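Local atomic coordinates of 3-oxoacyl-[acyl-carrier-protein] synthase, mitochondrial (Arabidopsis thaliana, PDB entry 2IX4), a protein that catalyses the condensation steps of mitochondrial fatty acid synthesis, lengthening acyl chains by two carbons taken from malonyl-ACP. Residues 233-243 against 384-394. Numbering follows the deposited sequence.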
loop_
_atom_site.group_PDB
_atom_site.type_symbol
_atom_site.label_atom_id
_atom_site.label_comp_id
_atom_site.label_asym_id
_atom_site.label_seq_id
_atom_site.Cartn_x
_atom_site.Cartn_y
_atom_site.Cartn_z
ATOM N N GLN A 233 3.255 -28.494 15.252
ATOM C CA GLN A 233 4.658 -28.096 15.407
ATOM C C GLN A 233 5.543 -28.546 14.239
ATOM O O GLN A 233 6.688 -28.105 14.107
ATOM C CB GLN A 233 5.222 -28.620 16.733
ATOM C CG GLN A 233 4.605 -27.981 17.968
ATOM C CD GLN A 233 5.251 -26.656 18.328
ATOM O OE1 GLN A 233 6.359 -26.615 18.866
ATOM N NE2 GLN A 233 4.553 -25.562 18.042
ATOM N N GLU A 234 4.999 -29.415 13.391
ATOM C CA GLU A 234 5.723 -29.934 12.235
ATOM C C GLU A 234 5.118 -29.494 10.898
ATOM O O GLU A 234 5.528 -29.976 9.839
ATOM C CB GLU A 234 5.810 -31.461 12.321
ATOM C CG GLU A 234 6.840 -31.947 13.341
ATOM C CD GLU A 234 6.716 -33.419 13.661
ATOM O OE1 GLU A 234 6.661 -34.239 12.717
ATOM O OE2 GLU A 234 6.682 -33.758 14.865
ATOM N N ALA A 235 4.169 -28.560 10.956
ATOM C CA ALA A 235 3.420 -28.119 9.776
ATOM C C ALA A 235 4.198 -27.197 8.841
ATOM O O ALA A 235 4.017 -27.247 7.621
ATOM C CB ALA A 235 2.110 -27.465 10.197
ATOM N N SER A 236 5.047 -26.351 9.417
ATOM C CA SER A 236 5.852 -25.407 8.647
ATOM C C SER A 236 7.278 -25.934 8.565
ATOM O O SER A 236 7.984 -26.015 9.572
ATOM C CB SER A 236 5.807 -24.012 9.286
ATOM O OG SER A 236 6.457 -23.048 8.475
ATOM N N ARG A 237 7.687 -26.310 7.356
ATOM C CA ARG A 237 8.964 -26.988 7.146
ATOM C C ARG A 237 9.654 -26.501 5.871
ATOM O O ARG A 237 9.706 -27.228 4.875
ATOM C CB ARG A 237 8.759 -28.511 7.115
ATOM C CG ARG A 237 7.609 -28.979 6.225
ATOM C CD ARG A 237 7.405 -30.479 6.292
ATOM N NE ARG A 237 7.110 -30.908 7.652
ATOM C CZ ARG A 237 7.801 -31.819 8.327
ATOM N NH1 ARG A 237 8.833 -32.447 7.772
ATOM N NH2 ARG A 237 7.438 -32.115 9.564
ATOM N N PRO A 238 10.194 -25.265 5.898
ATOM C CA PRO A 238 10.845 -24.723 4.706
ATOM C C PRO A 238 11.989 -25.619 4.224
ATOM O O PRO A 238 12.768 -26.115 5.039
ATOM C CB PRO A 238 11.389 -23.373 5.185
ATOM C CG PRO A 238 10.543 -23.013 6.364
ATOM C CD PRO A 238 10.242 -24.320 7.030
ATOM N N PHE A 239 12.055 -25.833 2.910
ATOM C CA PHE A 239 13.104 -26.636 2.250
ATOM C C PHE A 239 13.022 -28.162 2.465
ATOM O O PHE A 239 13.851 -28.906 1.931
ATOM C CB PHE A 239 14.517 -26.134 2.609
ATOM C CG PHE A 239 14.777 -24.684 2.267
ATOM C CD1 PHE A 239 15.189 -23.794 3.257
ATOM C CD2 PHE A 239 14.642 -24.214 0.961
ATOM C CE1 PHE A 239 15.450 -22.458 2.957
ATOM C CE2 PHE A 239 14.900 -22.877 0.652
ATOM C CZ PHE A 239 15.306 -21.999 1.652
ATOM N N ASP A 240 12.033 -28.621 3.234
ATOM C CA ASP A 240 11.841 -30.055 3.496
ATOM C C ASP A 240 11.034 -30.725 2.384
ATOM O O ASP A 240 10.143 -30.113 1.808
ATOM C CB ASP A 240 11.145 -30.269 4.845
ATOM C CG ASP A 240 11.089 -31.733 5.250
ATOM O OD1 ASP A 240 12.124 -32.265 5.702
ATOM O OD2 ASP A 240 10.011 -32.353 5.115
ATOM N N CYS A 241 11.340 -31.988 2.099
ATOM C CA CYS A 241 10.658 -32.741 1.041
ATOM C C CYS A 241 9.152 -32.904 1.266
ATOM O O CYS A 241 8.390 -33.070 0.311
ATOM C CB CYS A 241 11.303 -34.115 0.858
ATOM S SG CYS A 241 12.863 -34.087 -0.053
ATOM N N ASP A 242 8.729 -32.854 2.526
ATOM C CA ASP A 242 7.323 -33.069 2.868
ATOM C C ASP A 242 6.500 -31.802 3.112
ATOM O O ASP A 242 5.373 -31.887 3.604
ATOM C CB ASP A 242 7.205 -34.032 4.050
ATOM C CG ASP A 242 6.989 -35.456 3.604
ATOM O OD1 ASP A 242 5.859 -35.775 3.168
ATOM O OD2 ASP A 242 7.950 -36.253 3.682
ATOM N N ARG A 243 7.050 -30.643 2.755
ATOM C CA ARG A 243 6.316 -29.375 2.836
ATOM C C ARG A 243 5.070 -29.405 1.941
ATOM O O ARG A 243 5.095 -30.000 0.863
ATOM C CB ARG A 243 7.229 -28.185 2.493
ATOM C CG ARG A 243 7.729 -28.136 1.046
ATOM C CD ARG A 243 8.850 -27.121 0.876
ATOM N NE ARG A 243 9.307 -27.013 -0.511
ATOM C CZ ARG A 243 10.268 -27.757 -1.057
ATOM N NH1 ARG A 243 10.890 -28.685 -0.345
ATOM N NH2 ARG A 243 10.608 -27.573 -2.328
ATOM N N THR A 384 16.631 -23.313 10.390
ATOM C CA THR A 384 15.370 -23.676 9.752
ATOM C C THR A 384 14.837 -24.886 10.510
ATOM O O THR A 384 15.553 -25.871 10.687
ATOM C CB THR A 384 15.550 -24.082 8.269
ATOM O OG1 THR A 384 16.396 -23.143 7.603
ATOM C CG2 THR A 384 14.208 -24.139 7.554
ATOM N N LEU A 385 13.589 -24.812 10.960
ATOM C CA LEU A 385 12.964 -25.932 11.652
ATOM C C LEU A 385 12.416 -26.960 10.666
ATOM O O LEU A 385 12.049 -26.618 9.539
ATOM C CB LEU A 385 11.847 -25.451 12.585
ATOM C CG LEU A 385 12.224 -24.752 13.897
ATOM C CD1 LEU A 385 10.972 -24.251 14.600
ATOM C CD2 LEU A 385 13.007 -25.673 14.823
ATOM N N ASN A 386 12.396 -28.218 11.103
ATOM C CA ASN A 386 11.720 -29.321 10.407
ATOM C C ASN A 386 12.300 -29.772 9.061
ATOM O O ASN A 386 11.578 -30.304 8.210
ATOM C CB ASN A 386 10.211 -29.046 10.286
ATOM C CG ASN A 386 9.528 -28.916 11.631
ATOM O OD1 ASN A 386 9.822 -29.661 12.567
ATOM N ND2 ASN A 386 8.602 -27.968 11.733
ATOM N N VAL A 387 13.605 -29.574 8.874
ATOM C CA VAL A 387 14.285 -30.092 7.685
ATOM C C VAL A 387 14.842 -31.486 7.984
ATOM O O VAL A 387 16.024 -31.652 8.295
ATOM C CB VAL A 387 15.403 -29.149 7.171
ATOM C CG1 VAL A 387 15.831 -29.548 5.758
ATOM C CG2 VAL A 387 14.938 -27.708 7.184
ATOM N N LYS A 388 13.968 -32.482 7.902
ATOM C CA LYS A 388 14.335 -33.870 8.174
ATOM C C LYS A 388 14.863 -34.525 6.908
ATOM O O LYS A 388 15.797 -35.329 6.954
ATOM C CB LYS A 388 13.127 -34.638 8.707
ATOM C CG LYS A 388 12.475 -33.976 9.910
ATOM C CD LYS A 388 11.001 -34.329 10.009
ATOM C CE LYS A 388 10.296 -33.428 11.013
ATOM N NZ LYS A 388 8.943 -33.953 11.336
ATOM N N ASN A 389 14.249 -34.174 5.782
ATOM C CA ASN A 389 14.657 -34.660 4.475
ATOM C C ASN A 389 14.768 -33.487 3.508
ATOM O O ASN A 389 13.789 -33.128 2.856
ATOM C CB ASN A 389 13.665 -35.699 3.950
ATOM C CG ASN A 389 13.614 -36.943 4.811
ATOM O OD1 ASN A 389 14.562 -37.729 4.846
ATOM N ND2 ASN A 389 12.498 -37.133 5.510
ATOM N N PRO A 390 15.965 -32.881 3.421
ATOM C CA PRO A 390 16.196 -31.705 2.584
ATOM C C PRO A 390 15.854 -31.948 1.113
ATOM O O PRO A 390 16.018 -33.061 0.613
ATOM C CB PRO A 390 17.696 -31.456 2.739
ATOM C CG PRO A 390 18.049 -32.082 4.043
ATOM C CD PRO A 390 17.192 -33.295 4.125
ATOM N N ASP A 391 15.376 -30.898 0.449
ATOM C CA ASP A 391 15.021 -30.928 -0.970
ATOM C C ASP A 391 16.185 -31.448 -1.826
ATOM O O ASP A 391 17.339 -31.111 -1.557
ATOM C CB ASP A 391 14.600 -29.519 -1.418
ATOM C CG ASP A 391 13.939 -29.507 -2.788
ATOM O OD1 ASP A 391 14.665 -29.547 -3.804
ATOM O OD2 ASP A 391 12.693 -29.446 -2.849
ATOM N N PRO A 392 15.886 -32.288 -2.842
ATOM C CA PRO A 392 16.880 -32.837 -3.775
ATOM C C PRO A 392 17.886 -31.832 -4.340
ATOM O O PRO A 392 18.994 -32.228 -4.706
ATOM C CB PRO A 392 16.019 -33.392 -4.908
ATOM C CG PRO A 392 14.771 -33.800 -4.245
ATOM C CD PRO A 392 14.535 -32.808 -3.135
ATOM N N ILE A 393 17.508 -30.557 -4.417
ATOM C CA ILE A 393 18.420 -29.507 -4.885
ATOM C C ILE A 393 19.641 -29.364 -3.964
ATOM O O ILE A 393 20.725 -28.985 -4.409
ATOM C CB ILE A 393 17.697 -28.134 -5.072
ATOM C CG1 ILE A 393 18.524 -27.206 -5.974
ATOM C CG2 ILE A 393 17.384 -27.469 -3.725
ATOM C CD1 ILE A 393 17.735 -26.071 -6.596
ATOM N N PHE A 394 19.455 -29.693 -2.688
ATOM C CA PHE A 394 20.504 -29.556 -1.687
ATOM C C PHE A 394 21.401 -30.786 -1.607
ATOM O O PHE A 394 20.965 -31.910 -1.876
ATOM C CB PHE A 394 19.897 -29.260 -0.315
ATOM C CG PHE A 394 19.071 -28.004 -0.272
ATOM C CD1 PHE A 394 17.706 -28.064 -0.022
ATOM C CD2 PHE A 394 19.659 -26.760 -0.486
ATOM C CE1 PHE A 394 16.940 -26.904 0.020
ATOM C CE2 PHE A 394 18.901 -25.596 -0.451
ATOM C CZ PHE A 394 17.540 -25.668 -0.194
HETATM O O HOH W 1 10.265 -35.033 5.476
#
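Asp240 and Pro390 form a single beta bridge between two loops of the thiolase-like fold: Asp391 N donates to Phe239 O at 2.9 Å and Cys241 N to Asn389 O at 2.8 Å. Beside it, Asp240 OD1 receives Asn389 N nearly head-on along its C-O bond, with a weak bond from Lys388 N. The other oxygen, OD2, is held mainly from its own loop: Arg237 NH1, in a salt bridge, and Asp242 N, closing an Asx turn, reach it from opposite faces of the carboxylate plane, and a water links it to Asn389 ND2. The bend of Arg237 at chi3 (60°) turns the guanidinium back onto its own loop, where NE and NH2 both grip Glu234 O; Asn386 CB lies over one guanidinium face. Lys388 NZ comes to 3.0 Å from Arg237 NH2, a like-charge approach that the salt bridge from Glu234 OE1, 2.7 Å from NZ, probably offsets, completing a four-residue salt-bridge network. A leucine in place of Arg237 would probably leave Asp240 OD2 without its charged mate and Glu234 O without both donors. Asn386 ND2 spans Gln233 O and Ser236 O, the second bond nearly straight (172°). Farther along, Phe394 and Phe239 form an offset edge-to-face pair, the edge of Phe394 toward the face of Phe239, planes at 88°; helix 325-339 packs against Phe394. At the far end Arg243 grips Asp391 end-on in a salt bridge, NH1 at 3.2 Å and NH2 at 2.9 Å from the one oxygen OD2.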